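Local coordinates for inactivation-no-after-potential D protein (Drosophila melanogaster, PDB 5F67) that probably acts as a scaffold in which the third PDZ domain, the part in this model, specifically recognises the tail of the TRP channel, at residues A[25-30]-A[65-70]; A[75-80]-A[99-104]. All blocks are in the same frame, centred on the assembly; numbering follows the deposited sequence.

Interaction 1 of 2, residues A[25-30]-A[65-70]; sequences RTVQVR and AGVKVG
Arg-25 reaches from the first strand of the PDZ domain to the carbonyl of Gly-66, just beyond helix 61-64. Gly-66 closes that helix in a Schellman motif, with a positive phi at which a side chain would jam against the carbonyl oxygen of Ala-65. With the arginine CG between the backbone N and the carbonyl carbon (chi1 67°), the chain, extended to NE, carries the guanidinium across to the turn. Its guanidinium meets the turn edge-on. NH2 donates to Gly-66 O at 2.9 Å, a bent bond with an N-H...O angle of 138°, and it arrives 32° out of the carbonyl plane. NE points to a water lying in the guanidinium plane, and this water hydrogen-bonds on to Ala-65 O, so two successive carbonyls of the turn are tied to one side chain. NH2 also makes a salt bridge to Asp-71, whose OD2 accepts Lys-68 N as well. An alanine at Arg-25 would probably leave Asp-71 without this charged mate and Gly-66 O without this N-H donor, weakening the tie between strand and turn. Further along the strand the contact turns apolar, as Val-27 and Val-29 both direct their side chains at the turn. Val-29 CG2 stands anti to its own carbonyl carbon and meets the CB of Ala-65 at 3.7 Å. Both valines also send CG2 toward the same methyl, Val-67 CG2, more loosely: 4.3 Å from Val-27 CG2 and 4.4 Å from Val-29 CG2. Val-67 packs onward against Ile-53 and Ala-62, which brings strand 50-56 and helix 61-64 into the same apolar packing, while Val-69 touches an apolar side chain of the bound peptide. Between the polar and apolar halves, Val-27 CG1 lies 3.9 Å from Ala-65 O.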
loop_
_atom_site.group_PDB
_atom_site.type_symbol
_atom_site.label_atom_id
_atom_site.label_comp_id
_atom_site.label_asym_id
_atom_site.label_seq_id
_atom_site.Cartn_x
_atom_site.Cartn_y
_atom_site.Cartn_z
ATOM N N ARG A 25 6.294 4.941 8.335
ATOM C CA ARG A 25 5.954 4.006 9.398
ATOM C C ARG A 25 5.789 2.609 8.816
ATOM O O ARG A 25 5.626 2.434 7.609
ATOM C CB ARG A 25 4.649 4.440 10.081
ATOM C CG ARG A 25 3.419 4.336 9.161
ATOM C CD ARG A 25 2.192 5.070 9.722
ATOM N NE ARG A 25 0.970 4.750 8.965
ATOM C CZ ARG A 25 0.623 5.352 7.833
ATOM N NH1 ARG A 25 1.407 6.299 7.334
ATOM N NH2 ARG A 25 -0.505 5.019 7.203
ATOM N N THR A 26 5.850 1.604 9.678
ATOM C CA THR A 26 5.678 0.231 9.230
ATOM C C THR A 26 4.318 -0.293 9.666
ATOM O O THR A 26 3.970 -0.201 10.845
ATOM C CB THR A 26 6.768 -0.662 9.869
ATOM O OG1 THR A 26 8.053 -0.270 9.366
ATOM C CG2 THR A 26 6.520 -2.121 9.539
ATOM N N VAL A 27 3.550 -0.847 8.727
ATOM C CA VAL A 27 2.315 -1.536 9.088
ATOM C C VAL A 27 2.419 -3.012 8.736
ATOM O O VAL A 27 3.162 -3.389 7.832
ATOM C CB VAL A 27 1.070 -0.928 8.400
ATOM C CG1 VAL A 27 0.937 0.548 8.768
ATOM C CG2 VAL A 27 1.138 -1.102 6.877
ATOM N N GLN A 28 1.670 -3.844 9.452
ATOM C CA GLN A 28 1.674 -5.282 9.212
ATOM C C GLN A 28 0.245 -5.679 8.886
ATOM O O GLN A 28 -0.618 -5.676 9.765
ATOM C CB GLN A 28 2.119 -6.025 10.482
ATOM C CG GLN A 28 3.484 -5.571 11.033
ATOM C CD GLN A 28 4.660 -6.024 10.175
ATOM O OE1 GLN A 28 4.494 -6.776 9.202
ATOM N NE2 GLN A 28 5.861 -5.558 10.526
ATOM N N VAL A 29 -0.020 -6.029 7.632
ATOM C CA VAL A 29 -1.400 -6.247 7.216
ATOM C C VAL A 29 -1.584 -7.672 6.704
ATOM O O VAL A 29 -0.905 -8.093 5.766
ATOM C CB VAL A 29 -1.796 -5.263 6.110
ATOM C CG1 VAL A 29 -3.252 -5.483 5.693
ATOM C CG2 VAL A 29 -1.570 -3.824 6.582
ATOM N N ARG A 30 -2.495 -8.421 7.320
ATOM C CA ARG A 30 -2.704 -9.800 6.894
ATOM C C ARG A 30 -3.557 -9.869 5.640
ATOM O O ARG A 30 -4.654 -9.291 5.579
ATOM C CB ARG A 30 -3.340 -10.633 8.019
ATOM C CG ARG A 30 -3.373 -12.144 7.724
ATOM C CD ARG A 30 -3.965 -12.946 8.899
ATOM N NE ARG A 30 -3.254 -12.599 10.131
ATOM C CZ ARG A 30 -2.162 -13.215 10.574
ATOM N NH1 ARG A 30 -1.659 -14.258 9.914
ATOM N NH2 ARG A 30 -1.575 -12.786 11.687
ATOM N N ALA A 65 -5.556 -1.399 9.824
ATOM C CA ALA A 65 -4.158 -1.145 10.190
ATOM C C ALA A 65 -3.749 0.310 10.035
ATOM O O ALA A 65 -2.613 0.681 10.343
ATOM C CB ALA A 65 -3.225 -2.024 9.370
ATOM N N GLY A 66 -4.656 1.141 9.539
ATOM C CA GLY A 66 -4.360 2.560 9.432
ATOM C C GLY A 66 -3.709 2.990 8.127
ATOM O O GLY A 66 -3.119 4.070 8.063
ATOM N N VAL A 67 -3.810 2.164 7.088
ATOM C CA VAL A 67 -3.377 2.595 5.754
ATOM C C VAL A 67 -4.341 3.698 5.322
ATOM O O VAL A 67 -5.555 3.569 5.542
ATOM C CB VAL A 67 -3.447 1.431 4.752
ATOM C CG1 VAL A 67 -3.030 1.884 3.338
ATOM C CG2 VAL A 67 -2.579 0.269 5.241
ATOM N N LYS A 68 -3.821 4.783 4.741
ATOM C CA LYS A 68 -4.678 5.876 4.283
ATOM C C LYS A 68 -4.533 6.087 2.788
ATOM O O LYS A 68 -3.435 5.920 2.235
ATOM C CB LYS A 68 -4.323 7.193 4.985
ATOM C CG LYS A 68 -4.360 7.124 6.497
ATOM C CD LYS A 68 -5.695 6.607 7.002
ATOM C CE LYS A 68 -5.701 6.551 8.527
ATOM N NZ LYS A 68 -6.782 5.674 9.057
ATOM N N VAL A 69 -5.638 6.450 2.139
ATOM C CA VAL A 69 -5.585 6.864 0.739
ATOM C C VAL A 69 -4.637 8.052 0.632
ATOM O O VAL A 69 -4.705 8.985 1.443
ATOM C CB VAL A 69 -6.983 7.241 0.196
ATOM C CG1 VAL A 69 -6.890 7.807 -1.219
ATOM C CG2 VAL A 69 -7.915 6.019 0.225
ATOM N N GLY A 70 -3.745 8.010 -0.358
ATOM C CA GLY A 70 -2.765 9.068 -0.543
ATOM C C GLY A 70 -1.397 8.733 0.033
ATOM O O GLY A 70 -0.415 9.411 -0.281
HETATM O O HOH W 1 -0.802 2.900 10.328
#

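Interaction 2 of 2, residues A[75-80]-A[99-104]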
loop_
_atom_site.group_PDB
_atom_site.type_symbol
_atom_site.label_atom_id
_atom_site.label_comp_id
_atom_site.label_asym_id
_atom_site.label_seq_id
_atom_site.Cartn_x
_atom_site.Cartn_y
_atom_site.Cartn_z
ATOM N N ALA A 75 7.907 0.349 0.704
ATOM C CA ALA A 75 8.397 -1.032 0.635
ATOM C C ALA A 75 7.283 -2.038 0.852
ATOM O O ALA A 75 6.301 -1.748 1.537
ATOM C CB ALA A 75 9.503 -1.258 1.655
ATOM N N VAL A 76 7.450 -3.221 0.267
ATOM C CA VAL A 76 6.562 -4.357 0.516
ATOM C C VAL A 76 7.453 -5.488 1.002
ATOM O O VAL A 76 8.292 -5.979 0.237
ATOM C CB VAL A 76 5.846 -4.787 -0.763
ATOM C CG1 VAL A 76 4.967 -6.026 -0.495
ATOM C CG2 VAL A 76 5.000 -3.638 -1.295
ATOM N N ASN A 77 7.270 -5.903 2.256
ATOM C CA ASN A 77 8.204 -6.834 2.892
ATOM C C ASN A 77 9.625 -6.314 2.708
ATOM O O ASN A 77 9.878 -5.147 3.003
ATOM C CB ASN A 77 8.022 -8.274 2.388
ATOM C CG ASN A 77 6.709 -8.889 2.857
ATOM O OD1 ASN A 77 6.206 -8.559 3.932
ATOM N ND2 ASN A 77 6.142 -9.780 2.049
ATOM N N GLN A 78 10.542 -7.136 2.202
ATOM C CA GLN A 78 11.925 -6.667 2.039
ATOM C C GLN A 78 12.213 -6.049 0.669
ATOM O O GLN A 78 13.360 -5.717 0.366
ATOM C CB GLN A 78 12.920 -7.794 2.337
ATOM C CG GLN A 78 13.185 -8.009 3.825
ATOM C CD GLN A 78 14.017 -6.886 4.436
ATOM O OE1 GLN A 78 15.214 -6.757 4.155
ATOM N NE2 GLN A 78 13.384 -6.064 5.267
ATOM N N ASP A 79 11.184 -5.894 -0.157
ATOM C CA ASP A 79 11.365 -5.269 -1.472
ATOM C C ASP A 79 11.049 -3.769 -1.462
ATOM O O ASP A 79 9.907 -3.361 -1.245
ATOM C CB ASP A 79 10.521 -5.983 -2.524
ATOM C CG ASP A 79 10.962 -7.420 -2.749
ATOM O OD1 ASP A 79 12.009 -7.626 -3.401
ATOM O OD2 ASP A 79 10.259 -8.345 -2.279
ATOM N N VAL A 80 12.067 -2.953 -1.712
ATOM C CA VAL A 80 11.897 -1.501 -1.741
ATOM C C VAL A 80 11.102 -1.088 -2.983
ATOM O O VAL A 80 11.394 -1.547 -4.091
ATOM C CB VAL A 80 13.265 -0.794 -1.736
ATOM C CG1 VAL A 80 13.101 0.704 -1.963
ATOM C CG2 VAL A 80 13.989 -1.067 -0.416
ATOM N N VAL A 99 1.014 -12.266 6.513
ATOM C CA VAL A 99 1.221 -10.897 6.987
ATOM C C VAL A 99 2.199 -10.148 6.090
ATOM O O VAL A 99 3.369 -10.522 5.968
ATOM C CB VAL A 99 1.730 -10.877 8.424
ATOM C CG1 VAL A 99 1.936 -9.433 8.903
ATOM C CG2 VAL A 99 0.721 -11.573 9.327
ATOM N N VAL A 100 1.709 -9.068 5.486
ATOM C CA VAL A 100 2.490 -8.303 4.528
ATOM C C VAL A 100 2.937 -7.022 5.203
ATOM O O VAL A 100 2.115 -6.264 5.728
ATOM C CB VAL A 100 1.667 -7.981 3.263
ATOM C CG1 VAL A 100 2.538 -7.248 2.224
ATOM C CG2 VAL A 100 1.084 -9.262 2.665
ATOM N N THR A 101 4.248 -6.810 5.224
ATOM C CA THR A 101 4.835 -5.639 5.849
ATOM C C THR A 101 4.859 -4.540 4.799
ATOM O O THR A 101 5.372 -4.741 3.694
ATOM C CB THR A 101 6.282 -5.912 6.264
ATOM O OG1 THR A 101 6.329 -7.042 7.142
ATOM C CG2 THR A 101 6.886 -4.683 6.967
ATOM N N MET A 102 4.298 -3.381 5.120
ATOM C CA MET A 102 4.391 -2.263 4.197
ATOM C C MET A 102 4.963 -1.053 4.920
ATOM O O MET A 102 4.629 -0.799 6.075
ATOM C CB MET A 102 3.014 -1.926 3.630
ATOM C CG MET A 102 2.439 -3.037 2.749
ATOM S SD MET A 102 0.902 -2.539 1.952
ATOM C CE MET A 102 -0.257 -2.642 3.317
ATOM N N ILE A 103 5.832 -0.316 4.236
ATOM C CA ILE A 103 6.316 0.934 4.786
ATOM C C ILE A 103 5.571 2.014 4.042
ATOM O O ILE A 103 5.587 2.060 2.804
ATOM C CB ILE A 103 7.826 1.122 4.576
ATOM C CG1 ILE A 103 8.594 0.058 5.370
ATOM C CG2 ILE A 103 8.249 2.503 5.054
ATOM C CD1 ILE A 103 10.099 0.125 5.188
ATOM N N LEU A 104 4.904 2.873 4.801
ATOM C CA LEU A 104 4.021 3.882 4.231
ATOM C C LEU A 104 4.385 5.262 4.739
ATOM O O LEU A 104 4.831 5.416 5.868
ATOM C CB LEU A 104 2.574 3.583 4.631
ATOM C CG LEU A 104 1.941 2.307 4.074
ATOM C CD1 LEU A 104 0.630 2.003 4.802
ATOM C CD2 LEU A 104 1.716 2.419 2.563
HETATM O O HOH W 2 4.104 -11.648 3.310
#
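The side-chain amide of Asn-77 meets strand 99-104 with both of its polar atoms. OD1 accepts Thr-101 N at 2.9 Å in a nearly straight bond (171°), although the donor stands 35° out of the amide plane. ND2 gives a hydrogen to a water that passes the link on to Val-99 O. A chi1 of -69° puts CG of Asn-77 on the side of its backbone N. That N donates to Thr-101 O at 2.6 Å, and both polar groups of the Thr-101 backbone are thus bonded to Asn-77. Thr-101 N uses a side-chain oxygen where a regular antiparallel pair would use a backbone carbonyl. This exchange of acceptor falls at a type II' turn, the two-residue tip of a tight beta hairpin in the PDZ sheet, where Val-76 and Asp-79 exchange reciprocal N-H...O bonds and strand 72-76 leads into strand 79-80. Before the turn, one bond, Ile-103 N to Ala-75 O at 3.1 Å, holds the hydrogen-bonded pair Ala-75/Ile-103; Ile-103 is also backbone-bonded to Leu-74. Val-76 faces Met-102 in a non-hydrogen-bonded pair. Ala-75 CB rests against Ile-103 CD1 at 3.8 Å; among the residues alternating with them, the CG1 methyls of Val-76 and Val-100 meet at the same 3.8 Å, their side chains crossing obliquely. Helix 17-20 covers Ala-75 and Ile-103 through Ile-17, whereas Val-76 and Met-102 pack on Leu-93 of helix 86-95; strand 99-105 lies between strands 72-76 and 25-30, and Thr-101 OG1 bonds to Gln-28 on the latter.

Overall arrangement
After helix 17-20 the chain enters strand 25-30, the first strand, and then passes through the two-stranded sheet 37-44/50-56 and helix 61-64 before interaction 1 closes that loop at residues 65-70. Interaction 2 opens only afterwards, at residues 75-80, and closes at 99-104 once helix 86-95 has been traversed. The two loops therefore follow in series and neither nest nor cross. They join side by side in space, because strands 25-30 and 99-105 are neighbours in the antiparallel sheet and Val-100 N probably donates a hydrogen bond to Val-29 O. Together they tie the turn after helix 61-64, by way of the first strand, to the strand pair that brackets helix 86-95.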